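PDB 4IT1: putative glucarate dehydratase from Pseudomonas fluorescens, which probably catalyses the magnesium-dependent dehydration of D-glucarate to 5-dehydro-4-deoxy-D-glucarate, as a member of the mandelate racemase and muconate lactonizing enzyme family of the enolase superfamily. Local coordinates for residues G45-F50 with R426-Q431; A175-S180 with Q433-D438; R36-L41 with Y372-P377. One frame throughout, in Å; residues are numbered along the deposited sequence.

Contact 1 of 3, residues G45-F50 with R426-Q431. With TLA (L(+)-tartaric acid), chain F.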
loop_
_atom_site.group_PDB
_atom_site.type_symbol
_atom_site.label_atom_id
_atom_site.label_comp_id
_atom_site.label_asym_id
_atom_site.label_seq_id
_atom_site.Cartn_x
_atom_site.Cartn_y
_atom_site.Cartn_z
ATOM N N GLY A 45 -30.339 8.375 -16.448
ATOM C CA GLY A 45 -31.771 8.141 -16.588
ATOM C C GLY A 45 -32.465 7.870 -15.268
ATOM O O GLY A 45 -32.644 8.786 -14.458
ATOM N N ILE A 46 -32.852 6.611 -15.058
ATOM C CA ILE A 46 -33.616 6.212 -13.877
ATOM C C ILE A 46 -33.435 4.733 -13.580
ATOM O O ILE A 46 -33.336 3.908 -14.491
ATOM C CB ILE A 46 -35.129 6.514 -14.021
ATOM C CG1 ILE A 46 -35.835 6.354 -12.662
ATOM C CG2 ILE A 46 -35.765 5.617 -15.081
ATOM C CD1 ILE A 46 -37.212 6.974 -12.586
ATOM N N HIS A 47 -33.411 4.414 -12.290
ATOM C CA HIS A 47 -33.262 3.046 -11.827
ATOM C C HIS A 47 -34.421 2.159 -12.265
ATOM O O HIS A 47 -35.565 2.613 -12.403
ATOM C CB HIS A 47 -33.140 3.019 -10.302
ATOM C CG HIS A 47 -31.788 3.410 -9.794
ATOM N ND1 HIS A 47 -31.099 2.662 -8.862
ATOM C CD2 HIS A 47 -30.992 4.467 -10.090
ATOM C CE1 HIS A 47 -29.944 3.246 -8.599
ATOM N NE2 HIS A 47 -29.853 4.340 -9.333
ATOM N N GLU A 48 -34.094 0.893 -12.484
ATOM C CA GLU A 48 -35.073 -0.155 -12.709
ATOM C C GLU A 48 -35.698 -0.566 -11.365
ATOM O O GLU A 48 -35.064 -0.411 -10.316
ATOM C CB GLU A 48 -34.376 -1.341 -13.367
ATOM C CG GLU A 48 -34.055 -1.095 -14.833
ATOM C CD GLU A 48 -32.906 -1.942 -15.323
ATOM O OE1 GLU A 48 -33.171 -2.975 -15.966
ATOM O OE2 GLU A 48 -31.739 -1.580 -15.057
ATOM N N PRO A 49 -36.939 -1.094 -11.386
ATOM C CA PRO A 49 -37.569 -1.535 -10.135
ATOM C C PRO A 49 -36.766 -2.604 -9.391
ATOM O O PRO A 49 -37.044 -2.869 -8.218
ATOM C CB PRO A 49 -38.924 -2.086 -10.592
ATOM C CG PRO A 49 -38.748 -2.387 -12.044
ATOM C CD PRO A 49 -37.818 -1.325 -12.545
ATOM N N PHE A 50 -35.779 -3.204 -10.061
ATOM C CA PHE A 50 -34.856 -4.126 -9.393
ATOM C C PHE A 50 -33.404 -3.779 -9.678
ATOM O O PHE A 50 -33.099 -3.092 -10.652
ATOM C CB PHE A 50 -35.165 -5.585 -9.741
ATOM C CG PHE A 50 -36.566 -5.991 -9.387
ATOM C CD1 PHE A 50 -36.869 -6.446 -8.105
ATOM C CD2 PHE A 50 -37.596 -5.881 -10.320
ATOM C CE1 PHE A 50 -38.168 -6.802 -7.768
ATOM C CE2 PHE A 50 -38.897 -6.236 -9.988
ATOM C CZ PHE A 50 -39.184 -6.698 -8.709
ATOM N N ARG A 426 -27.855 -4.002 -15.680
ATOM C CA ARG A 426 -28.489 -2.715 -15.379
ATOM C C ARG A 426 -28.499 -1.796 -16.602
ATOM O O ARG A 426 -27.522 -1.751 -17.348
ATOM C CB ARG A 426 -27.755 -2.041 -14.221
ATOM C CG ARG A 426 -28.162 -0.606 -13.948
ATOM C CD ARG A 426 -27.243 -0.038 -12.883
ATOM N NE ARG A 426 -27.545 1.347 -12.553
ATOM C CZ ARG A 426 -26.839 2.071 -11.693
ATOM N NH1 ARG A 426 -25.780 1.540 -11.092
ATOM N NH2 ARG A 426 -27.185 3.325 -11.442
ATOM N N ASP A 427 -29.605 -1.068 -16.787
ATOM C CA ASP A 427 -29.747 -0.109 -17.873
ATOM C C ASP A 427 -30.670 1.042 -17.531
ATOM O O ASP A 427 -31.848 1.046 -17.905
ATOM C CB ASP A 427 -30.245 -0.785 -19.149
ATOM C CG ASP A 427 -29.882 0.005 -20.416
ATOM O OD1 ASP A 427 -29.818 1.261 -20.370
ATOM O OD2 ASP A 427 -29.662 -0.641 -21.462
ATOM N N ASP A 428 -30.124 2.046 -16.856
ATOM C CA ASP A 428 -30.903 3.227 -16.512
ATOM C C ASP A 428 -31.381 3.965 -17.768
ATOM O O ASP A 428 -32.391 4.683 -17.737
ATOM C CB ASP A 428 -30.093 4.173 -15.620
ATOM C CG ASP A 428 -29.619 3.522 -14.326
ATOM O OD1 ASP A 428 -29.551 2.270 -14.242
ATOM O OD2 ASP A 428 -29.280 4.282 -13.389
ATOM N N VAL A 429 -30.646 3.788 -18.868
ATOM C CA VAL A 429 -30.945 4.489 -20.115
ATOM C C VAL A 429 -32.168 3.876 -20.800
ATOM O O VAL A 429 -33.114 4.597 -21.123
ATOM C CB VAL A 429 -29.743 4.518 -21.093
ATOM C CG1 VAL A 429 -30.057 5.406 -22.288
ATOM C CG2 VAL A 429 -28.481 5.003 -20.397
ATOM N N ARG A 430 -32.148 2.558 -21.023
ATOM C CA ARG A 430 -33.343 1.875 -21.533
ATOM C C ARG A 430 -34.539 2.161 -20.629
ATOM O O ARG A 430 -35.625 2.513 -21.104
ATOM C CB ARG A 430 -33.127 0.367 -21.652
ATOM C CG ARG A 430 -34.220 -0.313 -22.472
ATOM C CD ARG A 430 -33.790 -1.656 -23.060
ATOM N NE ARG A 430 -32.629 -1.579 -23.964
ATOM C CZ ARG A 430 -32.584 -0.887 -25.104
ATOM N NH1 ARG A 430 -31.481 -0.898 -25.836
ATOM N NH2 ARG A 430 -33.622 -0.162 -25.509
ATOM N N GLN A 431 -34.320 2.041 -19.320
ATOM C CA GLN A 431 -35.387 2.240 -18.354
ATOM C C GLN A 431 -36.012 3.616 -18.494
ATOM O O GLN A 431 -37.233 3.731 -18.511
ATOM C CB GLN A 431 -34.888 1.989 -16.925
ATOM C CG GLN A 431 -35.983 1.965 -15.862
ATOM C CD GLN A 431 -37.026 0.875 -16.083
ATOM O OE1 GLN A 431 -36.724 -0.221 -16.570
ATOM N NE2 GLN A 431 -38.264 1.173 -15.715
HETATM O O1 TLA F . -22.600 6.632 -8.933
HETATM O O11 TLA F . -23.036 6.494 -11.042
HETATM C C1 TLA F . -23.316 6.270 -9.861
HETATM C C2 TLA F . -24.571 5.553 -9.537
HETATM O O2 TLA F . -25.011 4.928 -10.710
HETATM C C3 TLA F . -25.605 6.576 -9.150
HETATM O O3 TLA F . -25.682 7.535 -10.186
HETATM C C4 TLA F . -26.922 5.898 -9.070
HETATM O O4 TLA F . -26.966 4.795 -8.534
HETATM O O41 TLA F . -27.884 6.441 -9.587
HETATM O O HOH W 1 -38.409 3.215 -13.340
#
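The H47 ring and the R426 guanidinium both turn their edges to one bound tartrate, O41 lying near the imidazole plane and O2 near the guanidinium plane. H47 NE2 donates to tartrate O41 at 2.9 Å, nearly straight (166°), and R426 NH2 reaches tartrate O2 at 2.8 Å. Another stretch of the guanidinium edge is taken by D428: R426 NE bonds D428 OD1 at 2.8 Å and NH2 bonds OD2, a two-nitrogen, side-on salt bridge that fixes the group's rotation. D428 OD2 is also bonded by N42, and H47 ND1 by D37, which orients the imidazole. In the enolase superfamily, loops of the N-terminal capping domain close over the barrel's active site; the 45-50 loop fits that role, H47 lying about 7 Å, side chain to side chain, from K215, the predicted proton acceptor. Tartrate, probably from the crystallisation liquor, therefore seems to mark the substrate pocket. The backbones meet where I46 N bonds D428 O weakly (3.3 Å); glycine suits position 45 because a CB there would collide with that oxygen. E48 OE2 takes D427 N at 2.8 Å from above its carboxylate plane. D427 itself is the N-cap of helix 428-433, its OD1 accepting from R430 N. Q431, bent at chi2 (61°), lays its amide beside E48 CG, with OE1 at 3.3 Å, while a water joins Q431 NE2 to H47 O.

Contact 2 of 3, residues A175-S180 with Q433-D438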
loop_
_atom_site.group_PDB
_atom_site.type_symbol
_atom_site.label_atom_id
_atom_site.label_comp_id
_atom_site.label_asym_id
_atom_site.label_seq_id
_atom_site.Cartn_x
_atom_site.Cartn_y
_atom_site.Cartn_z
ATOM N N ALA A 175 -42.723 9.140 -7.860
ATOM C CA ALA A 175 -43.537 8.485 -6.841
ATOM C C ALA A 175 -43.520 6.963 -7.003
ATOM O O ALA A 175 -43.487 6.225 -6.020
ATOM C CB ALA A 175 -44.963 9.015 -6.885
ATOM N N GLN A 176 -43.518 6.503 -8.251
ATOM C CA GLN A 176 -43.590 5.073 -8.543
ATOM C C GLN A 176 -42.933 4.713 -9.871
ATOM O O GLN A 176 -42.856 5.540 -10.787
ATOM C CB GLN A 176 -45.054 4.609 -8.566
ATOM C CG GLN A 176 -45.949 5.436 -9.480
ATOM C CD GLN A 176 -47.298 4.791 -9.742
ATOM O OE1 GLN A 176 -48.339 5.368 -9.429
ATOM N NE2 GLN A 176 -47.287 3.593 -10.328
ATOM N N HIS A 177 -42.473 3.469 -9.960
ATOM C CA HIS A 177 -42.074 2.863 -11.222
ATOM C C HIS A 177 -43.275 2.742 -12.163
ATOM O O HIS A 177 -44.369 2.346 -11.742
ATOM C CB HIS A 177 -41.485 1.475 -10.978
ATOM C CG HIS A 177 -40.161 1.493 -10.279
ATOM N ND1 HIS A 177 -38.997 1.900 -10.897
ATOM C CD2 HIS A 177 -39.812 1.135 -9.022
ATOM C CE1 HIS A 177 -37.991 1.799 -10.048
ATOM N NE2 HIS A 177 -38.458 1.337 -8.902
ATOM N N VAL A 178 -43.064 3.095 -13.429
ATOM C CA VAL A 178 -44.044 2.858 -14.490
ATOM C C VAL A 178 -44.398 1.367 -14.530
ATOM O O VAL A 178 -43.514 0.508 -14.381
ATOM C CB VAL A 178 -43.506 3.340 -15.864
ATOM C CG1 VAL A 178 -42.519 2.340 -16.470
ATOM C CG2 VAL A 178 -44.650 3.639 -16.826
ATOM N N ASP A 179 -45.687 1.069 -14.705
ATOM C CA ASP A 179 -46.189 -0.315 -14.701
ATOM C C ASP A 179 -45.432 -1.173 -13.688
ATOM O O ASP A 179 -44.793 -2.170 -14.048
ATOM C CB ASP A 179 -46.113 -0.931 -16.107
ATOM C CG ASP A 179 -46.868 -0.111 -17.152
ATOM O OD1 ASP A 179 -47.673 0.775 -16.784
ATOM O OD2 ASP A 179 -46.646 -0.356 -18.355
ATOM N N SER A 180 -45.507 -0.756 -12.423
ATOM C CA SER A 180 -44.744 -1.360 -11.330
ATOM C C SER A 180 -45.249 -2.762 -10.989
ATOM O O SER A 180 -46.466 -2.975 -10.924
ATOM C CB SER A 180 -44.812 -0.466 -10.090
ATOM O OG SER A 180 -43.938 -0.928 -9.072
ATOM N N GLN A 433 -36.228 5.272 -21.103
ATOM C CA GLN A 433 -36.891 5.337 -22.410
ATOM C C GLN A 433 -38.375 4.952 -22.328
ATOM O O GLN A 433 -39.157 5.285 -23.217
ATOM C CB GLN A 433 -36.129 4.520 -23.474
ATOM C CG GLN A 433 -34.963 5.295 -24.087
ATOM C CD GLN A 433 -33.985 4.457 -24.904
ATOM O OE1 GLN A 433 -34.131 3.244 -25.052
ATOM N NE2 GLN A 433 -32.960 5.119 -25.431
ATOM N N ARG A 434 -38.760 4.290 -21.238
ATOM C CA ARG A 434 -40.160 3.929 -21.010
ATOM C C ARG A 434 -41.017 5.122 -20.584
ATOM O O ARG A 434 -42.241 5.095 -20.730
ATOM C CB ARG A 434 -40.267 2.779 -20.017
ATOM C CG ARG A 434 -39.602 1.493 -20.488
ATOM C CD ARG A 434 -39.060 0.725 -19.303
ATOM N NE ARG A 434 -39.302 -0.712 -19.405
ATOM C CZ ARG A 434 -40.330 -1.349 -18.844
ATOM N NH1 ARG A 434 -41.235 -0.684 -18.133
ATOM N NH2 ARG A 434 -40.457 -2.661 -18.998
ATOM N N TYR A 435 -40.376 6.174 -20.087
ATOM C CA TYR A 435 -41.087 7.397 -19.688
ATOM C C TYR A 435 -40.957 8.454 -20.771
ATOM O O TYR A 435 -41.903 9.192 -21.056
ATOM C CB TYR A 435 -40.524 7.973 -18.379
ATOM C CG TYR A 435 -40.493 7.023 -17.200
ATOM C CD1 TYR A 435 -39.498 6.048 -17.086
ATOM C CD2 TYR A 435 -41.443 7.120 -16.177
ATOM C CE1 TYR A 435 -39.461 5.183 -16.003
ATOM C CE2 TYR A 435 -41.415 6.257 -15.089
ATOM C CZ TYR A 435 -40.424 5.296 -15.004
ATOM O OH TYR A 435 -40.392 4.444 -13.919
ATOM N N LYS A 436 -39.759 8.549 -21.345
ATOM C CA LYS A 436 -39.482 9.528 -22.385
ATOM C C LYS A 436 -38.901 8.746 -23.554
ATOM O O LYS A 436 -37.725 8.376 -23.530
ATOM C CB LYS A 436 -38.510 10.608 -21.889
ATOM C CG LYS A 436 -38.793 11.135 -20.484
ATOM C CD LYS A 436 -37.881 12.292 -20.096
ATOM C CE LYS A 436 -37.849 12.466 -18.583
ATOM N NZ LYS A 436 -37.437 13.834 -18.158
ATOM N N PRO A 437 -39.734 8.462 -24.574
ATOM C CA PRO A 437 -39.309 7.572 -25.664
ATOM C C PRO A 437 -38.084 8.097 -26.426
ATOM O O PRO A 437 -37.255 7.297 -26.847
ATOM C CB PRO A 437 -40.550 7.489 -26.570
ATOM C CG PRO A 437 -41.345 8.716 -26.247
ATOM C CD PRO A 437 -41.094 8.994 -24.788
ATOM N N ASP A 438 -37.964 9.420 -26.552
ATOM C CA ASP A 438 -36.829 10.061 -27.239
ATOM C C ASP A 438 -35.537 10.246 -26.402
ATOM O O ASP A 438 -34.654 11.012 -26.797
ATOM C CB ASP A 438 -37.263 11.414 -27.806
ATOM C CG ASP A 438 -38.452 11.306 -28.776
ATOM O OD1 ASP A 438 -38.410 10.487 -29.731
ATOM O OD2 ASP A 438 -39.433 12.063 -28.588
HETATM O O HOH W 1 -38.409 3.215 -13.340
#
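Y435 and V178 approach from opposite directions, so that the phenol comes in hydroxyl first and the valine lies against the hydroxyl end of the ring. V178 CB sits 3.7 Å from Y435 CE2, obliquely to the ring, and the same approach brings Y435 OH to the backbone N of V178. That bond is 3.0 Å long and almost straight (173°), with the hydroxyl oxygen as acceptor. With CG anti to the carbonyl carbon (chi1 -55°), Y435 sends its ring away from its own loop toward 175-180. The H177 ring crosses the tyrosine obliquely, and a water lies in the plane of both rings, at the edge of each. It is 2.8 Å from H177 ND1 but implausibly close to Y435 OH, so that second link is doubtful; H177 NE2 is held by the backbone O of D37. R434, bent at chi2 and chi3, meets V178 CG1 with the edge of its guanidinium, NH1 being 3.7 Å from that methyl. A phenylalanine in place of Y435 would probably keep the ring packing on V178 but leave V178 N without its acceptor. Placed at the surface, the contact joins the loop following strand 163-170 to the C-terminal tail beyond helix 428-433, away from the annotated sites. Tyrosine suits this half-exposed place because its ring can cover a valine while its hydroxyl serves the backbone; the join is small, mostly valine against the tyrosine ring, and one straight hydrogen bond to V178 N gives it direction.

Contact 3 of 3, residues R36-L41 with Y372-P377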
loop_
_atom_site.group_PDB
_atom_site.type_symbol
_atom_site.label_atom_id
_atom_site.label_comp_id
_atom_site.label_asym_id
_atom_site.label_seq_id
_atom_site.Cartn_x
_atom_site.Cartn_y
_atom_site.Cartn_z
ATOM N N ARG A 36 -35.588 -4.874 -4.458
ATOM C CA ARG A 36 -36.393 -3.734 -4.880
ATOM C C ARG A 36 -35.545 -2.467 -4.853
ATOM O O ARG A 36 -34.793 -2.219 -3.900
ATOM C CB ARG A 36 -37.656 -3.581 -4.019
ATOM C CG ARG A 36 -38.450 -4.875 -3.856
ATOM C CD ARG A 36 -39.932 -4.650 -3.566
ATOM N NE ARG A 36 -40.216 -3.850 -2.371
ATOM C CZ ARG A 36 -40.038 -4.258 -1.115
ATOM N NH1 ARG A 36 -39.538 -5.461 -0.853
ATOM N NH2 ARG A 36 -40.348 -3.447 -0.110
ATOM N N ASP A 37 -35.640 -1.696 -5.929
ATOM C CA ASP A 37 -34.917 -0.452 -6.037
ATOM C C ASP A 37 -35.940 0.621 -6.369
ATOM O O ASP A 37 -36.753 0.445 -7.275
ATOM C CB ASP A 37 -33.857 -0.553 -7.138
ATOM C CG ASP A 37 -32.517 0.055 -6.734
ATOM O OD1 ASP A 37 -32.247 0.190 -5.519
ATOM O OD2 ASP A 37 -31.718 0.382 -7.639
ATOM N N PRO A 38 -35.911 1.739 -5.638
ATOM C CA PRO A 38 -36.822 2.841 -5.932
ATOM C C PRO A 38 -36.593 3.454 -7.323
ATOM O O PRO A 38 -35.523 3.258 -7.919
ATOM C CB PRO A 38 -36.501 3.880 -4.843
ATOM C CG PRO A 38 -35.584 3.208 -3.877
ATOM C CD PRO A 38 -34.920 2.090 -4.608
ATOM N N PRO A 39 -37.596 4.191 -7.841
ATOM C CA PRO A 39 -37.446 4.948 -9.088
ATOM C C PRO A 39 -36.481 6.123 -8.937
ATOM O O PRO A 39 -36.868 7.284 -9.145
ATOM C CB PRO A 39 -38.874 5.445 -9.368
ATOM C CG PRO A 39 -39.548 5.453 -8.026
ATOM C CD PRO A 39 -38.980 4.255 -7.327
ATOM N N LEU A 40 -35.232 5.821 -8.583
ATOM C CA LEU A 40 -34.222 6.860 -8.352
ATOM C C LEU A 40 -33.691 7.453 -9.662
ATOM O O LEU A 40 -33.223 6.728 -10.538
ATOM C CB LEU A 40 -33.074 6.310 -7.492
ATOM C CG LEU A 40 -33.488 5.680 -6.149
ATOM C CD1 LEU A 40 -32.306 5.039 -5.434
ATOM C CD2 LEU A 40 -34.189 6.700 -5.252
ATOM N N LEU A 41 -33.786 8.775 -9.780
ATOM C CA LEU A 41 -33.332 9.509 -10.956
ATOM C C LEU A 41 -31.850 9.860 -10.876
ATOM O O LEU A 41 -31.345 10.211 -9.804
ATOM C CB LEU A 41 -34.127 10.804 -11.100
ATOM C CG LEU A 41 -35.588 10.740 -11.545
ATOM C CD1 LEU A 41 -36.227 12.114 -11.407
ATOM C CD2 LEU A 41 -35.694 10.247 -12.981
ATOM N N TYR A 372 -27.472 2.542 1.601
ATOM C CA TYR A 372 -28.175 1.685 2.571
ATOM C C TYR A 372 -29.571 2.113 3.037
ATOM O O TYR A 372 -30.444 1.260 3.167
ATOM C CB TYR A 372 -27.273 1.425 3.772
ATOM C CG TYR A 372 -27.406 0.045 4.361
ATOM C CD1 TYR A 372 -27.039 -1.090 3.630
ATOM C CD2 TYR A 372 -27.871 -0.129 5.667
ATOM C CE1 TYR A 372 -27.151 -2.359 4.179
ATOM C CE2 TYR A 372 -27.983 -1.391 6.227
ATOM C CZ TYR A 372 -27.625 -2.501 5.485
ATOM O OH TYR A 372 -27.740 -3.748 6.055
ATOM N N PRO A 373 -29.787 3.421 3.298
ATOM C CA PRO A 373 -31.148 3.909 3.547
ATOM C C PRO A 373 -32.204 3.524 2.499
ATOM O O PRO A 373 -33.405 3.518 2.808
ATOM C CB PRO A 373 -30.985 5.442 3.568
ATOM C CG PRO A 373 -29.521 5.713 3.634
ATOM C CD PRO A 373 -28.787 4.407 3.741
ATOM N N TRP A 374 -31.769 3.218 1.277
ATOM C CA TRP A 374 -32.702 2.918 0.183
ATOM C C TRP A 374 -33.129 1.465 0.162
ATOM O O TRP A 374 -34.252 1.159 -0.244
ATOM C CB TRP A 374 -32.119 3.337 -1.169
ATOM C CG TRP A 374 -31.938 4.809 -1.246
ATOM C CD1 TRP A 374 -30.762 5.492 -1.184
ATOM C CD2 TRP A 374 -32.974 5.796 -1.350
ATOM N NE1 TRP A 374 -30.994 6.850 -1.269
ATOM C CE2 TRP A 374 -32.344 7.061 -1.375
ATOM C CE3 TRP A 374 -34.371 5.733 -1.444
ATOM C CZ2 TRP A 374 -33.067 8.264 -1.486
ATOM C CZ3 TRP A 374 -35.088 6.927 -1.555
ATOM C CH2 TRP A 374 -34.433 8.175 -1.566
ATOM N N GLN A 375 -32.230 0.580 0.594
ATOM C CA GLN A 375 -32.518 -0.851 0.656
ATOM C C GLN A 375 -33.679 -1.133 1.604
ATOM O O GLN A 375 -33.733 -0.598 2.717
ATOM C CB GLN A 375 -31.267 -1.651 1.030
ATOM C CG GLN A 375 -30.544 -2.268 -0.161
ATOM C CD GLN A 375 -30.372 -1.309 -1.331
ATOM O OE1 GLN A 375 -31.094 -1.395 -2.327
ATOM N NE2 GLN A 375 -29.426 -0.383 -1.212
ATOM N N GLU A 376 -34.615 -1.955 1.136
ATOM C CA GLU A 376 -35.857 -2.204 1.856
ATOM C C GLU A 376 -35.645 -3.061 3.104
ATOM O O GLU A 376 -34.875 -4.029 3.069
ATOM C CB GLU A 376 -36.915 -2.814 0.923
ATOM C CG GLU A 376 -37.466 -1.835 -0.115
ATOM C CD GLU A 376 -38.419 -0.790 0.460
ATOM O OE1 GLU A 376 -38.910 0.059 -0.313
ATOM O OE2 GLU A 376 -38.692 -0.806 1.679
ATOM N N PRO A 377 -36.321 -2.693 4.214
ATOM C CA PRO A 377 -36.219 -3.354 5.516
ATOM C C PRO A 377 -36.189 -4.883 5.459
ATOM O O PRO A 377 -35.465 -5.506 6.230
ATOM C CB PRO A 377 -37.482 -2.881 6.239
ATOM C CG PRO A 377 -37.722 -1.516 5.695
ATOM C CD PRO A 377 -37.208 -1.511 4.280
#
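R36 bends at chi3 (-58°), which swings its guanidinium across E376, and E376 is itself folded at chi2; the two side chains cross at about a right angle. E376 CG consequently lies over one face of the guanidinium, 3.3 Å from R36 NH2 and offset toward the rim. The carboxylate plane is tilted only 19° from the guanidinium, and the salt bridge from R36 NH2 to E376 OE2, at 3.6 Å, is an attraction of charges without a hydrogen bond. The arginine's other terminal nitrogen, NH1, forms a salt bridge with E379, so its charge is answered by both E376 and E379. Deeper in, W374 presents a face to L40: L40 CD2 stands 3.8 Å from the centroid of the W374 six-membered ring and 11° off its normal, a CH-pi contact. P38 CG packs obliquely, 3.7 Å from W374 CE3. Tryptophan suits this buried place because its broad ring covers both apolar groups while NE1 is satisfied by the backbone O of Y169. Q375 OE1, 3.7 Å from D37 OD1, is buried without a polar partner. P39 centres an inverse gamma turn that reverses the chain between P38 and L40. Here the loop leaving strand 25-36 of the N-terminal domain packs on the loop between helix 348-360 and strand 393-395, the interface of capping domain and barrel domain characteristic of the enolase superfamily.

Contacts 1 and 3 both involve the loop between strands 25-36 and 50-60, taking its two ends, while contacts 1 and 2 share the C-terminal region around helix 428-433. Contact 3 is buried and mixes apolar packing round a tryptophan with an ion pair at its less buried end; contact 1 is partly buried and mostly ionic and polar, as befits residues lining a ligand pocket; contact 2 lies at the surface and rests on one hydrogen bond and valine-ring packing. D37 of contact 3 ties all three together, partnered by a histidine from each of the other two. H177 of contact 2 also packs on P49 of contact 1.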